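Local coordinates for hypothetical protein TT0907 (Thermus thermophilus, PDB 1WDI) that probably transfers and isomerises the ribose moiety of S-adenosylmethionine onto the 7-aminomethyl group of preQ1 in tRNA, giving epoxyqueuosine, at residues Y233-P236 / E237-E241; L187-P191 / E192-R196; Y9-P13 / E14-Q18. All coordinates share one frame; numbering follows the deposited sequence.

Contact 1: Y233-P236 / E237-E241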
ATOM      1  N   TYR A 233      -2.216 -10.069   1.018  1.00 28.32           N
ATOM      2  CA  TYR A 233      -1.020  -9.725   1.780  1.00 26.48           C
ATOM      3  C   TYR A 233      -0.442 -10.926   2.512  1.00 27.06           C
ATOM      4  O   TYR A 233      -1.062 -11.983   2.594  1.00 24.85           O
ATOM      5  CB  TYR A 233      -1.368  -8.649   2.814  1.00 24.94           C
ATOM      6  CG  TYR A 233      -2.393  -9.133   3.816  1.00 22.83           C
ATOM      7  CD1 TYR A 233      -2.017  -9.918   4.910  1.00 23.58           C
ATOM      8  CD2 TYR A 233      -3.751  -8.868   3.632  1.00 22.64           C
ATOM      9  CE1 TYR A 233      -2.969 -10.432   5.795  1.00 23.08           C
ATOM     10  CE2 TYR A 233      -4.708  -9.371   4.505  1.00 21.41           C
ATOM     11  CZ  TYR A 233      -4.312 -10.153   5.585  1.00 23.68           C
ATOM     12  OH  TYR A 233      -5.262 -10.650   6.450  1.00 21.76           O
ATOM     13  N   ALA A 234       0.749 -10.741   3.063  1.00 26.31           N
ATOM     14  CA  ALA A 234       1.402 -11.793   3.823  1.00 26.94           C
ATOM     15  C   ALA A 234       2.076 -11.154   5.022  1.00 25.18           C
ATOM     16  O   ALA A 234       2.762 -10.143   4.892  1.00 25.83           O
ATOM     17  CB  ALA A 234       2.431 -12.524   2.959  1.00 26.36           C
ATOM     18  N   ILE A 235       1.857 -11.733   6.194  1.00 25.54           N
ATOM     19  CA  ILE A 235       2.470 -11.222   7.405  1.00 24.81           C
ATOM     20  C   ILE A 235       3.508 -12.217   7.910  1.00 25.49           C
ATOM     21  O   ILE A 235       3.170 -13.331   8.309  1.00 25.19           O
ATOM     22  CB  ILE A 235       1.429 -10.989   8.510  1.00 25.47           C
ATOM     23  CG1 ILE A 235       0.380  -9.978   8.034  1.00 25.75           C
ATOM     24  CG2 ILE A 235       2.129 -10.500   9.773  1.00 25.59           C
ATOM     25  CD1 ILE A 235      -0.661  -9.663   9.063  1.00 27.46           C
ATOM     26  N   PRO A 236       4.791 -11.826   7.887  1.00 24.94           N
ATOM     27  CA  PRO A 236       5.880 -12.689   8.351  1.00 23.88           C
ATOM     28  C   PRO A 236       5.656 -13.115   9.796  1.00 24.93           C
ATOM     29  O   PRO A 236       5.084 -12.367  10.599  1.00 23.55           O
ATOM     30  CB  PRO A 236       7.114 -11.797   8.203  1.00 24.23           C
ATOM     31  CG  PRO A 236       6.762 -10.942   7.025  1.00 23.89           C
ATOM     32  CD  PRO A 236       5.323 -10.572   7.320  1.00 23.79           C
ATOM     33  N   GLU A 237       6.118 -14.314  10.130  1.00 23.95           N
ATOM     34  CA  GLU A 237       5.970 -14.835  11.482  1.00 26.52           C
ATOM     35  C   GLU A 237       6.562 -13.902  12.533  1.00 26.86           C
ATOM     36  O   GLU A 237       5.963 -13.689  13.587  1.00 28.11           O
ATOM     37  CB  GLU A 237       6.645 -16.199  11.590  1.00 28.94           C
ATOM     38  CG  GLU A 237       6.116 -17.232  10.616  1.00 33.03           C
ATOM     39  CD  GLU A 237       7.059 -18.405  10.477  1.00 36.19           C
ATOM     40  OE1 GLU A 237       7.208 -19.176  11.453  1.00 37.94           O
ATOM     41  OE2 GLU A 237       7.661 -18.548   9.397  1.00 39.55           O
ATOM     42  N   GLU A 238       7.745 -13.357  12.258  1.00 27.75           N
ATOM     43  CA  GLU A 238       8.400 -12.454  13.206  1.00 28.49           C
ATOM     44  C   GLU A 238       7.579 -11.184  13.428  1.00 25.78           C
ATOM     45  O   GLU A 238       7.587 -10.616  14.518  1.00 26.92           O
ATOM     46  CB  GLU A 238       9.805 -12.078  12.707  1.00 30.83           C
ATOM     47  CG  GLU A 238       9.807 -11.256  11.428  1.00 36.49           C
ATOM     48  CD  GLU A 238      11.190 -11.123  10.805  1.00 42.83           C
ATOM     49  OE1 GLU A 238      12.077 -10.479  11.415  1.00 42.70           O
ATOM     50  OE2 GLU A 238      11.387 -11.667   9.697  1.00 44.92           O
ATOM     51  N   VAL A 239       6.880 -10.737  12.389  1.00 25.84           N
ATOM     52  CA  VAL A 239       6.058  -9.533  12.490  1.00 25.11           C
ATOM     53  C   VAL A 239       4.816  -9.804  13.330  1.00 24.39           C
ATOM     54  O   VAL A 239       4.492  -9.043  14.243  1.00 25.41           O
ATOM     55  CB  VAL A 239       5.633  -9.021  11.089  1.00 25.18           C
ATOM     56  CG1 VAL A 239       4.666  -7.852  11.226  1.00 23.38           C
ATOM     57  CG2 VAL A 239       6.866  -8.590  10.306  1.00 25.50           C
ATOM     58  N   ALA A 240       4.119 -10.894  13.028  1.00 25.13           N
ATOM     59  CA  ALA A 240       2.924 -11.244  13.786  1.00 23.34           C
ATOM     60  C   ALA A 240       3.325 -11.396  15.248  1.00 23.48           C
ATOM     61  O   ALA A 240       2.655 -10.890  16.146  1.00 21.86           O
ATOM     62  CB  ALA A 240       2.330 -12.548  13.270  1.00 22.23           C
ATOM     63  N   GLU A 241       4.436 -12.085  15.482  1.00 22.52           N
ATOM     64  CA  GLU A 241       4.911 -12.298  16.844  1.00 23.55           C
ATOM     65  C   GLU A 241       5.264 -10.984  17.548  1.00 21.39           C
ATOM     66  O   GLU A 241       4.951 -10.799  18.727  1.00 20.28           O
ATOM     67  CB  GLU A 241       6.120 -13.243  16.835  1.00 26.68           C
ATOM     68  CG  GLU A 241       6.739 -13.481  18.201  1.00 32.92           C
ATOM     69  CD  GLU A 241       7.776 -14.583  18.183  1.00 38.02           C
ATOM     70  OE1 GLU A 241       8.500 -14.708  17.174  1.00 43.50           O
ATOM     71  OE2 GLU A 241       7.878 -15.324  19.183  1.00 43.68           O
TER

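Contact 2: L187-P191 / E192-R196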
ATOM      1  N   LEU A 187       6.730   6.342   1.388  1.00 28.87           N
ATOM      2  CA  LEU A 187       7.668   7.088   0.552  1.00 29.76           C
ATOM      3  C   LEU A 187       8.330   8.243   1.303  1.00 29.00           C
ATOM      4  O   LEU A 187       9.428   8.672   0.945  1.00 28.28           O
ATOM      5  CB  LEU A 187       6.954   7.642  -0.684  1.00 33.61           C
ATOM      6  CG  LEU A 187       7.828   8.430  -1.675  1.00 37.72           C
ATOM      7  CD1 LEU A 187       8.657   7.457  -2.508  1.00 39.12           C
ATOM      8  CD2 LEU A 187       6.954   9.284  -2.584  1.00 38.45           C
ATOM      9  N   HIS A 188       7.660   8.734   2.344  1.00 26.71           N
ATOM     10  CA  HIS A 188       8.162   9.855   3.144  1.00 24.20           C
ATOM     11  C   HIS A 188       9.411   9.553   3.958  1.00 23.08           C
ATOM     12  O   HIS A 188      10.128  10.471   4.363  1.00 21.80           O
ATOM     13  CB  HIS A 188       7.064  10.347   4.086  1.00 22.78           C
ATOM     14  CG  HIS A 188       5.832  10.817   3.379  1.00 23.76           C
ATOM     15  ND1 HIS A 188       5.829  11.910   2.539  1.00 24.62           N
ATOM     16  CD2 HIS A 188       4.562  10.347   3.389  1.00 23.29           C
ATOM     17  CE1 HIS A 188       4.609  12.095   2.067  1.00 25.22           C
ATOM     18  NE2 HIS A 188       3.821  11.159   2.566  1.00 21.76           N
ATOM     19  N   PHE A 189       9.666   8.271   4.205  1.00 23.19           N
ATOM     20  CA  PHE A 189      10.823   7.870   4.987  1.00 23.83           C
ATOM     21  C   PHE A 189      12.108   7.807   4.169  1.00 25.61           C
ATOM     22  O   PHE A 189      12.097   7.480   2.986  1.00 28.84           O
ATOM     23  CB  PHE A 189      10.587   6.506   5.652  1.00 22.80           C
ATOM     24  CG  PHE A 189       9.538   6.525   6.731  1.00 20.00           C
ATOM     25  CD1 PHE A 189       8.192   6.700   6.414  1.00 20.62           C
ATOM     26  CD2 PHE A 189       9.895   6.365   8.068  1.00 19.03           C
ATOM     27  CE1 PHE A 189       7.216   6.714   7.414  1.00 21.27           C
ATOM     28  CE2 PHE A 189       8.934   6.378   9.074  1.00 20.99           C
ATOM     29  CZ  PHE A 189       7.583   6.553   8.745  1.00 19.78           C
ATOM     30  N   THR A 190      13.217   8.124   4.824  1.00 24.71           N
ATOM     31  CA  THR A 190      14.530   8.095   4.201  1.00 23.22           C
ATOM     32  C   THR A 190      15.379   7.149   5.032  1.00 24.00           C
ATOM     33  O   THR A 190      15.023   6.819   6.163  1.00 23.24           O
ATOM     34  CB  THR A 190      15.213   9.468   4.260  1.00 23.57           C
ATOM     35  OG1 THR A 190      15.264   9.895   5.625  1.00 22.73           O
ATOM     36  CG2 THR A 190      14.453  10.502   3.423  1.00 22.22           C
ATOM     37  N   PRO A 191      16.515   6.697   4.481  1.00 24.91           N
ATOM     38  CA  PRO A 191      17.376   5.793   5.244  1.00 25.39           C
ATOM     39  C   PRO A 191      17.786   6.454   6.561  1.00 25.33           C
ATOM     40  O   PRO A 191      17.909   5.788   7.588  1.00 26.86           O
ATOM     41  CB  PRO A 191      18.560   5.575   4.300  1.00 27.00           C
ATOM     42  CG  PRO A 191      17.909   5.629   2.952  1.00 26.14           C
ATOM     43  CD  PRO A 191      16.990   6.829   3.091  1.00 24.81           C
ATOM     44  N   GLU A 192      17.984   7.771   6.522  1.00 26.55           N
ATOM     45  CA  GLU A 192      18.371   8.536   7.710  1.00 27.16           C
ATOM     46  C   GLU A 192      17.289   8.479   8.787  1.00 24.78           C
ATOM     47  O   GLU A 192      17.570   8.203   9.951  1.00 24.33           O
ATOM     48  CB  GLU A 192      18.622  10.006   7.354  1.00 29.62           C
ATOM     49  CG  GLU A 192      19.825  10.288   6.460  1.00 37.23           C
ATOM     50  CD  GLU A 192      19.645   9.796   5.036  1.00 40.27           C
ATOM     51  OE1 GLU A 192      18.516   9.887   4.508  1.00 39.10           O
ATOM     52  OE2 GLU A 192      20.643   9.330   4.441  1.00 42.87           O
ATOM     53  N   LEU A 193      16.051   8.757   8.396  1.00 24.96           N
ATOM     54  CA  LEU A 193      14.942   8.729   9.344  1.00 24.37           C
ATOM     55  C   LEU A 193      14.810   7.340   9.945  1.00 22.18           C
ATOM     56  O   LEU A 193      14.631   7.188  11.152  1.00 21.90           O
ATOM     57  CB  LEU A 193      13.635   9.120   8.649  1.00 23.97           C
ATOM     58  CG  LEU A 193      12.360   8.992   9.487  1.00 24.01           C
ATOM     59  CD1 LEU A 193      12.543   9.712  10.820  1.00 21.48           C
ATOM     60  CD2 LEU A 193      11.180   9.574   8.703  1.00 23.58           C
ATOM     61  N   LEU A 194      14.895   6.324   9.098  1.00 22.05           N
ATOM     62  CA  LEU A 194      14.794   4.957   9.579  1.00 24.90           C
ATOM     63  C   LEU A 194      15.890   4.676  10.609  1.00 23.75           C
ATOM     64  O   LEU A 194      15.619   4.125  11.672  1.00 24.78           O
ATOM     65  CB  LEU A 194      14.880   3.968   8.405  1.00 23.59           C
ATOM     66  CG  LEU A 194      13.643   3.940   7.489  1.00 27.10           C
ATOM     67  CD1 LEU A 194      13.866   2.986   6.311  1.00 25.57           C
ATOM     68  CD2 LEU A 194      12.420   3.499   8.305  1.00 25.72           C
ATOM     69  N   GLU A 195      17.123   5.080  10.313  1.00 25.88           N
ATOM     70  CA  GLU A 195      18.224   4.845  11.246  1.00 24.75           C
ATOM     71  C   GLU A 195      18.003   5.572  12.570  1.00 24.76           C
ATOM     72  O   GLU A 195      18.222   5.002  13.641  1.00 24.51           O
ATOM     73  CB  GLU A 195      19.554   5.284  10.629  1.00 27.81           C
ATOM     74  CG  GLU A 195      20.780   4.863  11.432  1.00 30.55           C
ATOM     75  CD  GLU A 195      20.798   3.369  11.744  1.00 34.42           C
ATOM     76  OE1 GLU A 195      20.449   2.562  10.855  1.00 35.84           O
ATOM     77  OE2 GLU A 195      21.175   3.002  12.876  1.00 35.72           O
ATOM     78  N   ARG A 196      17.568   6.829  12.506  1.00 22.02           N
ATOM     79  CA  ARG A 196      17.314   7.581  13.728  1.00 22.00           C
ATOM     80  C   ARG A 196      16.280   6.836  14.573  1.00 22.12           C
ATOM     81  O   ARG A 196      16.393   6.777  15.797  1.00 21.86           O
ATOM     82  CB  ARG A 196      16.813   8.992  13.393  1.00 23.01           C
ATOM     83  CG  ARG A 196      17.877   9.892  12.749  1.00 24.55           C
ATOM     84  CD  ARG A 196      17.268  11.192  12.237  1.00 25.11           C
ATOM     85  NE  ARG A 196      16.625  11.941  13.311  1.00 26.01           N
ATOM     86  CZ  ARG A 196      15.530  12.680  13.159  1.00 27.51           C
ATOM     87  NH1 ARG A 196      14.948  12.771  11.965  1.00 23.25           N
ATOM     88  NH2 ARG A 196      15.016  13.322  14.205  1.00 24.49           N
TER

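Contact 3: Y9-P13 / E14-Q18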
ATOM      1  N   TYR A   9     -15.009  17.956   1.747  1.00 38.11           N
ATOM      2  CA  TYR A   9     -14.337  19.175   2.173  1.00 34.98           C
ATOM      3  C   TYR A   9     -13.756  19.793   0.915  1.00 33.83           C
ATOM      4  O   TYR A   9     -13.578  19.103  -0.088  1.00 31.78           O
ATOM      5  CB  TYR A   9     -13.236  18.871   3.203  1.00 32.08           C
ATOM      6  CG  TYR A   9     -12.006  18.186   2.654  1.00 30.48           C
ATOM      7  CD1 TYR A   9     -10.947  18.926   2.126  1.00 30.38           C
ATOM      8  CD2 TYR A   9     -11.899  16.797   2.658  1.00 29.06           C
ATOM      9  CE1 TYR A   9      -9.812  18.301   1.619  1.00 27.98           C
ATOM     10  CE2 TYR A   9     -10.769  16.162   2.150  1.00 28.60           C
ATOM     11  CZ  TYR A   9      -9.732  16.918   1.632  1.00 27.12           C
ATOM     12  OH  TYR A   9      -8.625  16.294   1.102  1.00 24.66           O
ATOM     13  N   HIS A  10     -13.480  21.091   0.957  1.00 34.05           N
ATOM     14  CA  HIS A  10     -12.935  21.780  -0.201  1.00 34.35           C
ATOM     15  C   HIS A  10     -11.427  21.605  -0.305  1.00 34.26           C
ATOM     16  O   HIS A  10     -10.682  21.986   0.599  1.00 33.67           O
ATOM     17  CB  HIS A  10     -13.275  23.273  -0.144  1.00 36.18           C
ATOM     18  CG  HIS A  10     -12.703  24.061  -1.281  1.00 37.80           C
ATOM     19  ND1 HIS A  10     -13.058  23.837  -2.594  1.00 40.30           N
ATOM     20  CD2 HIS A  10     -11.771  25.043  -1.305  1.00 39.25           C
ATOM     21  CE1 HIS A  10     -12.367  24.644  -3.379  1.00 40.78           C
ATOM     22  NE2 HIS A  10     -11.578  25.385  -2.623  1.00 40.77           N
ATOM     23  N   LEU A  11     -10.988  21.021  -1.415  1.00 34.21           N
ATOM     24  CA  LEU A  11      -9.569  20.805  -1.655  1.00 35.31           C
ATOM     25  C   LEU A  11      -9.112  21.559  -2.894  1.00 35.57           C
ATOM     26  O   LEU A  11      -9.344  21.115  -4.020  1.00 34.18           O
ATOM     27  CB  LEU A  11      -9.266  19.313  -1.841  1.00 33.30           C
ATOM     28  CG  LEU A  11      -7.815  19.001  -2.223  1.00 33.07           C
ATOM     29  CD1 LEU A  11      -6.874  19.548  -1.152  1.00 30.52           C
ATOM     30  CD2 LEU A  11      -7.624  17.498  -2.389  1.00 32.39           C
ATOM     31  N   PRO A  12      -8.461  22.717  -2.705  1.00 36.56           N
ATOM     32  CA  PRO A  12      -7.993  23.480  -3.865  1.00 36.37           C
ATOM     33  C   PRO A  12      -7.150  22.548  -4.725  1.00 37.44           C
ATOM     34  O   PRO A  12      -6.198  21.938  -4.238  1.00 39.58           O
ATOM     35  CB  PRO A  12      -7.167  24.598  -3.231  1.00 36.48           C
ATOM     36  CG  PRO A  12      -7.858  24.825  -1.924  1.00 36.52           C
ATOM     37  CD  PRO A  12      -8.130  23.410  -1.447  1.00 36.90           C
ATOM     38  N   PRO A  13      -7.496  22.410  -6.012  1.00 38.13           N
ATOM     39  CA  PRO A  13      -6.742  21.530  -6.909  1.00 38.24           C
ATOM     40  C   PRO A  13      -5.237  21.792  -6.881  1.00 38.84           C
ATOM     41  O   PRO A  13      -4.440  20.884  -7.125  1.00 38.33           O
ATOM     42  CB  PRO A  13      -7.355  21.829  -8.274  1.00 39.63           C
ATOM     43  CG  PRO A  13      -8.769  22.187  -7.934  1.00 40.42           C
ATOM     44  CD  PRO A  13      -8.590  23.082  -6.734  1.00 38.79           C
ATOM     45  N   GLU A  14      -4.860  23.033  -6.578  1.00 38.27           N
ATOM     46  CA  GLU A  14      -3.456  23.432  -6.534  1.00 38.82           C
ATOM     47  C   GLU A  14      -2.678  22.763  -5.407  1.00 36.97           C
ATOM     48  O   GLU A  14      -1.462  22.592  -5.505  1.00 37.53           O
ATOM     49  CB  GLU A  14      -3.331  24.955  -6.373  1.00 40.71           C
ATOM     50  CG  GLU A  14      -4.148  25.766  -7.359  1.00 46.15           C
ATOM     51  CD  GLU A  14      -5.575  25.988  -6.895  1.00 47.01           C
ATOM     52  OE1 GLU A  14      -6.409  26.436  -7.711  1.00 50.82           O
ATOM     53  OE2 GLU A  14      -5.862  25.724  -5.711  1.00 49.44           O
ATOM     54  N   GLN A  15      -3.372  22.391  -4.336  1.00 34.19           N
ATOM     55  CA  GLN A  15      -2.704  21.765  -3.204  1.00 33.00           C
ATOM     56  C   GLN A  15      -2.514  20.260  -3.327  1.00 32.19           C
ATOM     57  O   GLN A  15      -2.091  19.602  -2.381  1.00 31.65           O
ATOM     58  CB  GLN A  15      -3.430  22.120  -1.904  1.00 31.52           C
ATOM     59  CG  GLN A  15      -3.249  23.586  -1.538  1.00 34.02           C
ATOM     60  CD  GLN A  15      -3.956  23.985  -0.265  1.00 33.61           C
ATOM     61  OE1 GLN A  15      -3.631  23.507   0.822  1.00 36.09           O
ATOM     62  NE2 GLN A  15      -4.931  24.875  -0.392  1.00 33.46           N
ATOM     63  N   ILE A  16      -2.826  19.715  -4.497  1.00 31.86           N
ATOM     64  CA  ILE A  16      -2.625  18.294  -4.736  1.00 32.13           C
ATOM     65  C   ILE A  16      -1.236  18.196  -5.354  1.00 33.00           C
ATOM     66  O   ILE A  16      -1.040  18.517  -6.528  1.00 35.27           O
ATOM     67  CB  ILE A  16      -3.688  17.723  -5.690  1.00 31.44           C
ATOM     68  CG1 ILE A  16      -5.056  17.776  -5.008  1.00 30.36           C
ATOM     69  CG2 ILE A  16      -3.330  16.288  -6.080  1.00 32.11           C
ATOM     70  CD1 ILE A  16      -6.200  17.231  -5.839  1.00 31.89           C
ATOM     71  N   ALA A  17      -0.273  17.768  -4.543  1.00 32.04           N
ATOM     72  CA  ALA A  17       1.122  17.656  -4.954  1.00 32.32           C
ATOM     73  C   ALA A  17       1.359  16.998  -6.312  1.00 33.72           C
ATOM     74  O   ALA A  17       0.927  15.870  -6.557  1.00 31.59           O
ATOM     75  CB  ALA A  17       1.915  16.919  -3.878  1.00 32.06           C
ATOM     76  N   GLN A  18       2.061  17.716  -7.185  1.00 34.18           N
ATOM     77  CA  GLN A  18       2.387  17.215  -8.516  1.00 35.31           C
ATOM     78  C   GLN A  18       3.790  16.626  -8.513  1.00 35.69           C
ATOM     79  O   GLN A  18       4.211  15.993  -9.478  1.00 38.07           O
ATOM     80  CB  GLN A  18       2.294  18.342  -9.546  1.00 34.47           C
ATOM     81  CG  GLN A  18       0.872  18.832  -9.763  1.00 35.50           C
ATOM     82  CD  GLN A  18      -0.076  17.699 -10.104  1.00 35.83           C
ATOM     83  OE1 GLN A  18       0.010  17.098 -11.177  1.00 36.42           O
ATOM     84  NE2 GLN A  18      -0.979  17.389  -9.181  1.00 37.67           N
TER
HETATM   85  O   HOH W   1      -2.370  20.273  -8.499  1.00 40.76           O

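Contact 1: Y233-P236 / E237-E241
Pro236 and Ala240 are joined by a backbone bond that starts helix 237-248: Ala240 N donates to Pro236 O over 3.0 Å at a nearly straight 170°. The same oxygen takes a second, weak bond from Val239 N, poorly aligned. Pro236 is the N-cap, and having no polar side-chain atom it offers the helix only its carbonyl. One turn on, Glu241 N donates to Glu237 O, and the alpha-helical pattern continues.

Val239 rides alongside the proline ring, the two side chains pointing the same way, with its CG2 3.8 Å from Pro236 CB. Its other branch, CG1, is set anti to the backbone N (chi1 174°) and meets Ile235 CG2 at 3.9 Å, the two side chains crossing at about a right angle. Ile235 CG2 also reaches Ala240 CB at 4.1 Å, the N' and N4 positions of the helix start, consistent with a small hydrophobic staple.

The short axes of strand 233-235 and helix 237-241 make an angle of 70°, a sharp turn from sheet into helix. Around it, Ile235 pairs through its backbone with Gly277 and packs on Ala267, Ala240 rests on Ala276, and the backbone of Ala234 bonds to that of Thr208 in strand 203-211.

Contact 2: L187-P191 / E192-R196
Thr190 is the N-cap of helix 191-199, and Phe189 and Leu194, flanking the cap, close a hydrophobic staple over it. The hydroxyl sits between the backbone N and the carbonyl carbon (chi1 55°), which aims OG1 at the first helical turn, where it accepts from Leu193 N at 3.1 Å with an N-H...O angle of 166°. The backbone takes over with Leu194 N bonded to Thr190 O at 3.0 Å and Glu195 N to Pro191 O at 2.9 Å.

Thr190 OG1 is also hydrogen-bonded to Asp25, so the cap ties the helix start to a neighbouring loop. A valine in its place would probably leave Leu193 N and Asp25 without their shared partner, loosening the tie between the helix start and that loop. The chain of Glu192, bent at chi2 (70°), curls back beside the Pro191 ring and brings OE1 to 3.3 Å from Thr190 CB.

Buried Phe189 meets Phe60 and Phe298 edge-to-face and touches Leu48 of helix 48-51 and Leu58 of strand 57-73, which sets the staple in buried surroundings. Two leucine methyls reach the same ring atom: CD2 of Phe189 is 3.5 Å from CD2 of Leu193 and 3.8 Å from CD2 of Leu194.

Contact 3: Y9-P13 / E14-Q18
The carboxylate of Glu14 folds back beside the two prolines that precede it, its chain turned at chi2 (86°). OE2 comes from alongside to within 3.0 Å of Pro12 CB, a tight approach, while the Pro13 ring runs next to the Glu14 chain and points the same way. The His10 ring carries Pro12 N over one face, 4.1 Å above its plane and offset toward the rim. In the amide of Gln18, NE2 donates almost in its own plane to Ile16 O at 2.9 Å, meeting that oxygen from above the carbonyl plane.

The backbone forms a short 3-10 turn through Pro13, Glu14 and Gln15, built on two successive i+3 to i backbone bonds. Gln15 N reaches Pro12 O at 2.9 Å and Ile16 N reaches Pro13 O at 3.3 Å. A water donates to Pro13 O at 2.6 Å and to Ile16 O, bridging the two carbonyls at the end of the turn.

Pro12 and Gln15 touch Val329 of helix 318-330, and Gln15 pairs through its backbone with Phe335, on which Leu11 also packs. CD2 of Leu11 lies 3.7 Å from CG1 of Ile16, the two side chains crossing at about a right angle.

How the contacts relate
All three contacts are local turns with a proline in them, two opening helices and the third a 3-10 turn. Contacts 1 and 2 are both partly buried helix starts, their centres 22 Å apart, and both border the large mixed sheet: contact 1 continues from its strand 231-235, whereas contact 2 packs on its strand 57-73. Their caps differ in chemistry, the carbonyl alone with an aliphatic staple in contact 1, a threonine hydroxyl with an aromatic one in contact 2. Contact 3 is a surface turn in the loop before strand 28-32, leaning on helix 318-330, with 3-10 bonds and water in place of a core. It lies across the chain's centre from contact 1, centres about 36 Å apart.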